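Long-range contacts in endo-beta-1,4-glucanase (Ampullaria crossean, PDB 5XBU), which probably hydrolyses internal beta-1,4-glucosidic bonds of cellulose, as a snail endoglucanase of glycoside hydrolase family 45: residues A[30-40]-A[106-114]; A[79-90]-A[157-168]. One frame throughout, in Å; residues are numbered along the deposited sequence. Where two conformers were deposited one is given.

Contact 1 of 2, residues A[30-40]-A[106-114]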
# COMPACT_ATOMS: atom_id res chain seq x y z
N TYR A 30 9.75 0.05 0.55
CA TYR A 30 10.52 0.48 -0.59
C TYR A 30 11.13 1.82 -0.33
O TYR A 30 10.68 2.58 0.54
CB TYR A 30 9.70 0.51 -1.86
CG TYR A 30 8.81 1.72 -2.09
CD1 TYR A 30 7.64 1.92 -1.37
CD2 TYR A 30 9.15 2.68 -3.06
CE1 TYR A 30 6.82 3.00 -1.64
CE2 TYR A 30 8.33 3.78 -3.32
CZ TYR A 30 7.16 3.91 -2.61
OH TYR A 30 6.37 5.00 -2.91
N VAL A 31 12.12 2.09 -1.17
CA VAL A 31 12.87 3.32 -1.27
C VAL A 31 13.27 3.51 -2.74
O VAL A 31 13.65 2.55 -3.41
CB VAL A 31 14.10 3.06 -0.38
CG1 VAL A 31 15.39 3.12 -1.16
CG2 VAL A 31 14.03 3.85 0.86
N ASP A 32 13.15 4.74 -3.26
CA ASP A 32 13.60 5.01 -4.63
C ASP A 32 13.77 6.50 -4.93
O ASP A 32 14.29 6.87 -5.99
CB ASP A 32 12.73 4.33 -5.69
CG ASP A 32 11.31 4.91 -5.79
OD1 ASP A 32 11.03 5.99 -5.22
OD2 ASP A 32 10.47 4.27 -6.46
N GLY A 33 13.33 7.33 -4.00
CA GLY A 33 13.27 8.78 -4.01
C GLY A 33 12.59 9.47 -5.17
O GLY A 33 12.83 10.66 -5.38
N HIS A 34 11.75 8.77 -5.93
CA HIS A 34 11.02 9.40 -7.02
C HIS A 34 9.89 10.26 -6.48
O HIS A 34 9.38 10.03 -5.38
CB HIS A 34 10.40 8.34 -7.95
CG HIS A 34 11.41 7.60 -8.76
ND1 HIS A 34 12.40 8.24 -9.47
CD2 HIS A 34 11.59 6.27 -8.97
CE1 HIS A 34 13.15 7.33 -10.07
NE2 HIS A 34 12.68 6.13 -9.78
N LYS A 35 9.43 11.20 -7.31
CA LYS A 35 8.25 11.97 -6.94
C LYS A 35 7.04 11.06 -6.77
O LYS A 35 6.31 11.16 -5.77
CB LYS A 35 7.97 13.02 -8.01
CG LYS A 35 6.69 13.78 -7.73
CD LYS A 35 6.56 15.03 -8.56
CE LYS A 35 6.40 14.72 -10.04
NZ LYS A 35 6.36 16.00 -10.83
N GLY A 36 6.83 10.16 -7.72
CA GLY A 36 5.76 9.19 -7.61
C GLY A 36 4.56 9.51 -8.49
O GLY A 36 4.40 10.60 -9.04
N ALA A 37 3.68 8.52 -8.55
CA ALA A 37 2.62 8.45 -9.52
C ALA A 37 1.44 9.35 -9.23
O ALA A 37 0.55 9.46 -10.08
CB ALA A 37 2.14 7.00 -9.63
N CYS A 38 1.40 10.00 -8.05
CA CYS A 38 0.35 10.94 -7.73
C CYS A 38 0.83 12.38 -7.82
O CYS A 38 0.07 13.29 -7.48
CB CYS A 38 -0.28 10.65 -6.37
SG CYS A 38 -0.97 8.97 -6.27
N GLY A 39 2.04 12.60 -8.32
CA GLY A 39 2.50 13.96 -8.52
C GLY A 39 2.77 14.73 -7.24
O GLY A 39 2.65 15.96 -7.22
N CYS A 40 3.19 14.03 -6.18
CA CYS A 40 3.43 14.67 -4.89
C CYS A 40 4.85 15.24 -4.81
O CYS A 40 5.69 14.81 -4.02
CB CYS A 40 3.14 13.70 -3.75
SG CYS A 40 1.38 13.23 -3.72
N PHE A 106 -1.93 4.95 6.16
CA PHE A 106 -1.03 5.36 5.09
C PHE A 106 -1.83 6.05 4.00
O PHE A 106 -2.95 5.62 3.67
CB PHE A 106 -0.31 4.17 4.47
CG PHE A 106 0.60 3.44 5.42
CD1 PHE A 106 0.07 2.50 6.29
CD2 PHE A 106 1.96 3.70 5.46
CE1 PHE A 106 0.89 1.83 7.20
CE2 PHE A 106 2.79 3.04 6.36
CZ PHE A 106 2.23 2.11 7.23
N MET A 107 -1.25 7.05 3.36
CA MET A 107 -1.86 7.71 2.21
C MET A 107 -1.25 7.21 0.91
O MET A 107 -0.03 7.07 0.79
CB MET A 107 -1.72 9.23 2.32
CG MET A 107 -2.48 9.97 1.21
SD MET A 107 -2.67 11.72 1.55
CE MET A 107 -0.98 12.29 1.31
N VAL A 108 -2.11 6.94 -0.07
CA VAL A 108 -1.68 6.54 -1.40
C VAL A 108 -1.07 7.73 -2.13
O VAL A 108 -1.76 8.70 -2.44
CB VAL A 108 -2.86 5.99 -2.20
CG1 VAL A 108 -2.43 5.65 -3.60
CG2 VAL A 108 -3.50 4.80 -1.47
N THR A 109 0.23 7.63 -2.44
CA THR A 109 0.92 8.68 -3.18
C THR A 109 1.69 8.15 -4.37
O THR A 109 2.28 8.95 -5.11
CB THR A 109 1.86 9.49 -2.29
OG1 THR A 109 2.91 8.62 -1.88
CG2 THR A 109 1.16 10.10 -1.11
N ASN A 110 1.69 6.84 -4.61
CA ASN A 110 2.48 6.25 -5.67
C ASN A 110 1.84 4.92 -6.03
O ASN A 110 0.87 4.51 -5.40
CB ASN A 110 3.93 6.17 -5.18
CG ASN A 110 4.94 5.84 -6.26
OD1 ASN A 110 4.68 5.99 -7.45
ND2 ASN A 110 6.11 5.40 -5.84
N ALA A 111 2.40 4.26 -7.05
CA ALA A 111 1.90 2.98 -7.53
C ALA A 111 3.00 1.94 -7.53
O ALA A 111 4.16 2.26 -7.79
CB ALA A 111 1.39 3.13 -8.96
N CYS A 112 2.60 0.69 -7.27
CA CYS A 112 3.44 -0.48 -7.42
C CYS A 112 2.98 -1.19 -8.69
O CYS A 112 1.99 -1.94 -8.66
CB CYS A 112 3.31 -1.40 -6.20
SG CYS A 112 4.36 -2.90 -6.27
N PRO A 113 3.61 -0.93 -9.85
CA PRO A 113 3.09 -1.52 -11.09
C PRO A 113 3.29 -3.02 -11.11
O PRO A 113 4.23 -3.56 -10.52
CB PRO A 113 3.93 -0.88 -12.20
CG PRO A 113 4.59 0.29 -11.59
CD PRO A 113 4.72 0.00 -10.12
N ILE A 114 2.40 -3.70 -11.85
CA ILE A 114 2.58 -5.12 -12.10
C ILE A 114 3.95 -5.37 -12.71
O ILE A 114 4.68 -6.28 -12.31
CB ILE A 114 1.46 -5.65 -13.00
CG1 ILE A 114 0.11 -5.55 -12.29
CG2 ILE A 114 1.77 -7.05 -13.51
CD1 ILE A 114 -1.11 -5.67 -13.21
O HOH W 1 4.57 6.08 -1.34
O HOH W 2 8.30 4.78 -7.41
O HOH W 3 3.58 11.22 -5.84
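Asn-110 inserts its side-chain amide between Tyr-30 and the turn at Gly-36 and Ala-37, and both ends of that amide are used. ND2 donates to Tyr-30 OH at 3.0 Å in a nearly straight bond (172°) lying in the amide plane, although the phenol ring is turned 46° from that plane. OD1 accepts from Ala-37 N at 2.9 Å, the donor standing above the carbonyl plane, and takes a weak second bond from Ala-111 N. CG lies anti to the backbone N (chi1 -168°), which carries the amide across to the 30-40 loop. Packing is close where Gly-36 CA approaches Asn-110 OD1 to 3.4 Å; a CB here would be cramped against Thr-109 O and the Asn-110 amide, and the backbone angles themselves call for glycine. Beside it Cys-38 N donates to Thr-109 O (3.2 Å), and Cys-38 SG, disulfide-bonded to Cys-78, rests on the Thr-109 carbonyl carbon at 3.4 Å. The other flank is looser and watery: one water accepts from Asn-110 ND2, another links Tyr-30 OH to Thr-109 OG1, which also bonds Asn-52. An alanine here in place of Asn-110 is likely to leave Ala-37 N without its acceptor and Tyr-30 OH without its amide donor. Geometrically this is an irregular loop, with a type I turn from Gly-36 to Gly-39, pinned by a bridging asparagine just beyond strand 104-108 of the double-psi beta-barrel domain.

Contact 2 of 2, residues A[79-90]-A[157-168]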
# COMPACT_ATOMS: atom_id res chain seq x y z
N GLY A 79 -4.33 9.68 -3.20
CA GLY A 79 -4.83 10.47 -2.12
C GLY A 79 -5.79 9.77 -1.19
O GLY A 79 -6.18 10.37 -0.17
N LYS A 80 -6.15 8.52 -1.46
CA LYS A 80 -6.92 7.75 -0.48
C LYS A 80 -6.02 7.37 0.67
O LYS A 80 -4.82 7.25 0.51
CB LYS A 80 -7.48 6.45 -1.10
CG LYS A 80 -8.50 6.64 -2.20
CD LYS A 80 -9.80 7.15 -1.61
CE LYS A 80 -10.94 7.05 -2.62
NZ LYS A 80 -11.35 5.62 -2.93
N CYS A 81 -6.63 7.15 1.83
CA CYS A 81 -5.91 6.61 2.97
C CYS A 81 -6.45 5.23 3.33
O CYS A 81 -7.64 4.93 3.18
CB CYS A 81 -6.02 7.54 4.18
SG CYS A 81 -4.98 9.02 3.97
N VAL A 82 -5.53 4.39 3.79
CA VAL A 82 -5.84 3.03 4.20
C VAL A 82 -5.29 2.82 5.61
O VAL A 82 -4.16 3.20 5.92
CB VAL A 82 -5.29 1.97 3.22
CG1 VAL A 82 -6.03 2.07 1.88
CG2 VAL A 82 -3.81 2.01 3.04
N ARG A 83 -6.10 2.20 6.47
CA ARG A 83 -5.65 1.78 7.78
C ARG A 83 -5.22 0.33 7.65
O ARG A 83 -5.99 -0.51 7.16
CB ARG A 83 -6.75 1.90 8.82
CG ARG A 83 -6.30 1.39 10.19
CD ARG A 83 -7.31 1.58 11.29
NE ARG A 83 -7.55 3.00 11.56
CZ ARG A 83 -8.71 3.60 11.35
NH1 ARG A 83 -9.74 2.91 10.87
NH2 ARG A 83 -8.85 4.89 11.63
N LEU A 84 -3.99 0.05 8.07
CA LEU A 84 -3.41 -1.27 8.01
C LEU A 84 -3.18 -1.77 9.44
O LEU A 84 -2.49 -1.10 10.22
CB LEU A 84 -2.11 -1.27 7.23
CG LEU A 84 -2.18 -0.66 5.83
CD1 LEU A 84 -0.87 -0.85 5.11
CD2 LEU A 84 -3.33 -1.27 5.02
N THR A 85 -3.76 -2.91 9.78
CA THR A 85 -3.66 -3.48 11.12
C THR A 85 -2.96 -4.82 11.05
O THR A 85 -3.50 -5.75 10.43
CB THR A 85 -5.04 -3.65 11.75
OG1 THR A 85 -5.76 -2.43 11.74
CG2 THR A 85 -4.93 -4.12 13.19
N PRO A 86 -1.78 -4.98 11.64
CA PRO A 86 -1.13 -6.29 11.61
C PRO A 86 -2.00 -7.37 12.23
O PRO A 86 -2.65 -7.15 13.26
CB PRO A 86 0.15 -6.09 12.44
CG PRO A 86 0.42 -4.59 12.29
CD PRO A 86 -0.94 -3.96 12.33
N THR A 87 -1.94 -8.57 11.63
CA THR A 87 -2.59 -9.75 12.20
C THR A 87 -1.64 -10.54 13.11
O THR A 87 -2.10 -11.41 13.85
CB THR A 87 -3.02 -10.68 11.07
OG1 THR A 87 -1.82 -11.04 10.37
CG2 THR A 87 -4.04 -10.03 10.16
N GLY A 88 -0.34 -10.31 13.01
CA GLY A 88 0.67 -11.21 13.54
C GLY A 88 1.27 -12.13 12.51
O GLY A 88 2.25 -12.82 12.80
N GLY A 89 0.67 -12.20 11.33
CA GLY A 89 1.14 -13.05 10.28
C GLY A 89 2.18 -12.39 9.39
O GLY A 89 2.45 -11.19 9.48
N PHE A 90 2.71 -13.21 8.48
CA PHE A 90 3.70 -12.83 7.49
C PHE A 90 3.86 -14.02 6.55
O PHE A 90 3.45 -15.14 6.87
CB PHE A 90 5.04 -12.42 8.13
CG PHE A 90 5.63 -13.51 8.98
CD1 PHE A 90 5.23 -13.66 10.29
CD2 PHE A 90 6.55 -14.39 8.44
CE1 PHE A 90 5.78 -14.66 11.08
CE2 PHE A 90 7.09 -15.41 9.22
CZ PHE A 90 6.70 -15.53 10.53
N ASN A 157 7.53 -6.69 6.56
CA ASN A 157 6.53 -7.21 5.63
C ASN A 157 5.34 -7.88 6.33
O ASN A 157 4.95 -8.98 5.95
CB ASN A 157 7.15 -8.17 4.63
CG ASN A 157 8.29 -7.60 3.85
OD1 ASN A 157 8.52 -6.40 3.82
ND2 ASN A 157 9.01 -8.49 3.15
N PRO A 158 4.74 -7.24 7.33
CA PRO A 158 3.65 -7.92 8.03
C PRO A 158 2.44 -8.12 7.14
O PRO A 158 2.11 -7.28 6.28
CB PRO A 158 3.31 -6.96 9.17
CG PRO A 158 3.72 -5.60 8.64
CD PRO A 158 4.97 -5.90 7.88
N GLU A 159 1.72 -9.19 7.42
CA GLU A 159 0.35 -9.38 6.98
C GLU A 159 -0.56 -8.43 7.75
O GLU A 159 -0.41 -8.27 8.97
CB GLU A 159 -0.05 -10.84 7.28
CG GLU A 159 -1.44 -11.24 6.82
CD GLU A 159 -1.74 -12.68 7.23
OE1 GLU A 159 -1.95 -13.54 6.34
OE2 GLU A 159 -1.76 -12.94 8.46
N VAL A 160 -1.51 -7.80 7.06
CA VAL A 160 -2.39 -6.84 7.70
C VAL A 160 -3.81 -7.07 7.21
O VAL A 160 -4.04 -7.63 6.14
CB VAL A 160 -1.97 -5.38 7.40
CG1 VAL A 160 -0.53 -5.12 7.86
CG2 VAL A 160 -2.08 -5.07 5.90
N THR A 161 -4.78 -6.59 7.99
CA THR A 161 -6.09 -6.28 7.45
C THR A 161 -6.09 -4.83 6.97
O THR A 161 -5.34 -4.00 7.50
CB THR A 161 -7.23 -6.54 8.43
OG1 THR A 161 -7.07 -5.76 9.61
CG2 THR A 161 -7.32 -8.03 8.78
N TRP A 162 -6.91 -4.54 5.95
CA TRP A 162 -6.87 -3.22 5.34
C TRP A 162 -8.28 -2.67 5.16
O TRP A 162 -9.23 -3.41 4.88
CB TRP A 162 -6.11 -3.23 4.00
CG TRP A 162 -6.92 -3.68 2.80
CD1 TRP A 162 -7.22 -4.95 2.38
CD2 TRP A 162 -7.53 -2.80 1.85
NE1 TRP A 162 -7.99 -4.91 1.26
CE2 TRP A 162 -8.21 -3.60 0.91
CE3 TRP A 162 -7.58 -1.41 1.70
CZ2 TRP A 162 -8.89 -3.06 -0.16
CZ3 TRP A 162 -8.25 -0.88 0.65
CH2 TRP A 162 -8.91 -1.71 -0.27
N GLU A 163 -8.41 -1.35 5.31
CA GLU A 163 -9.65 -0.69 4.93
C GLU A 163 -9.34 0.75 4.57
O GLU A 163 -8.39 1.33 5.07
CB GLU A 163 -10.73 -0.68 6.01
CG GLU A 163 -10.24 -0.04 7.30
CD GLU A 163 -11.32 0.12 8.37
OE1 GLU A 163 -10.97 0.37 9.54
OE2 GLU A 163 -12.51 0.01 8.05
N GLU A 164 -10.17 1.31 3.71
CA GLU A 164 -10.07 2.74 3.41
C GLU A 164 -10.66 3.53 4.56
O GLU A 164 -11.68 3.15 5.14
CB GLU A 164 -10.83 3.11 2.15
CG GLU A 164 -10.05 2.87 0.92
CD GLU A 164 -10.75 3.35 -0.35
OE1 GLU A 164 -11.69 4.19 -0.33
OE2 GLU A 164 -10.29 2.90 -1.40
N VAL A 165 -10.03 4.65 4.88
CA VAL A 165 -10.50 5.53 5.95
C VAL A 165 -10.31 6.96 5.49
O VAL A 165 -9.46 7.25 4.64
CB VAL A 165 -9.70 5.30 7.26
CG1 VAL A 165 -9.87 3.89 7.76
CG2 VAL A 165 -8.20 5.56 7.08
N PRO A 166 -11.07 7.90 6.06
CA PRO A 166 -10.76 9.30 5.80
C PRO A 166 -9.33 9.62 6.20
O PRO A 166 -8.82 9.15 7.22
CB PRO A 166 -11.76 10.05 6.70
CG PRO A 166 -12.82 9.08 6.98
CD PRO A 166 -12.22 7.72 6.95
N CYS A 167 -8.65 10.43 5.40
CA CYS A 167 -7.28 10.78 5.75
C CYS A 167 -7.22 11.69 6.96
O CYS A 167 -8.05 12.59 7.12
CB CYS A 167 -6.56 11.48 4.60
SG CYS A 167 -6.22 10.42 3.17
N PRO A 168 -6.23 11.50 7.82
CA PRO A 168 -5.95 12.48 8.86
C PRO A 168 -5.73 13.85 8.23
O PRO A 168 -5.28 13.97 7.08
CB PRO A 168 -4.68 11.93 9.50
CG PRO A 168 -4.76 10.39 9.24
CD PRO A 168 -5.28 10.38 7.85
O HOH W 4 -9.43 7.83 2.00
O HOH W 5 1.34 -9.07 11.00
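Arg-83 and Glu-163 form a hydrogen-bonded pair at the middle of an antiparallel ladder, in which strands 81-86 and 160-165 run side by side at 161° within the double-psi beta-barrel sheet. Arg-83 N donates to Glu-163 O at 2.8 Å, and Glu-163 N returns a longer bond to Arg-83 O. Thr-85 and Thr-161 repeat this reciprocal pairing, so the amide and carbonyl of each are satisfied across the ladder. At the Cys-81 end, Val-165 N reaches Cys-81 O, while a water accepts from Cys-81 N and donates to Val-165 O; the disulfide to Cys-167 closes this end covalently.

On the face of Arg-83 and Glu-163, NH1 meets OE1 in a weak hydrogen bond of a salt bridge, a pairing left doubtful by the second conformer of each side chain. Lys-80 NZ meets Glu-164 OE1 at 3.0 Å on its syn side; Asn-77 also binds this ammonium, and Tyr-64 binds Glu-164 OE2. On the face that carries Val-82, Leu-84 and Trp-162, Leu-84 CD2 packs on Trp-162 CB at 3.6 Å, and Val-82 CG1 touches the indole edge.

Beyond the ladder, Glu-159 is gripped throughout. Its N donates to Gly-89 O, its O accepts from Thr-87 N and a water, and its buried carboxylate is met by Tyr-137 and the backbone N atoms of Leu-8 and Cys-9. Thr-87 OG1 lies between its backbone N and carbonyl carbon (chi1 61°), where it accepts from Gly-89 N in an ST turn and donates to the anti lone pair of Glu-159 OE2 at 2.7 Å.

Overall arrangement
Contacts 1 and 2 have centres about 17 Å apart, on opposite sides of the chain's centre, yet they meet through one sheet. Strands 81-86 and 104-108 are antiparallel neighbours in it: Val-108 N lies 2.8 Å from Lys-80 O, and Phe-106 N the same distance from Val-82 O, both probable hydrogen bonds. Met-107 CB also packs against Cys-81 SG at 3.7 Å, beside the disulfide of contact 2. Along the chain the segments alternate, so the two contacts cross in sequence. Strand 81-86 has 104-108 on one edge and 160-165 on the other, and in this way joins the two contacts. The structure is the apo form.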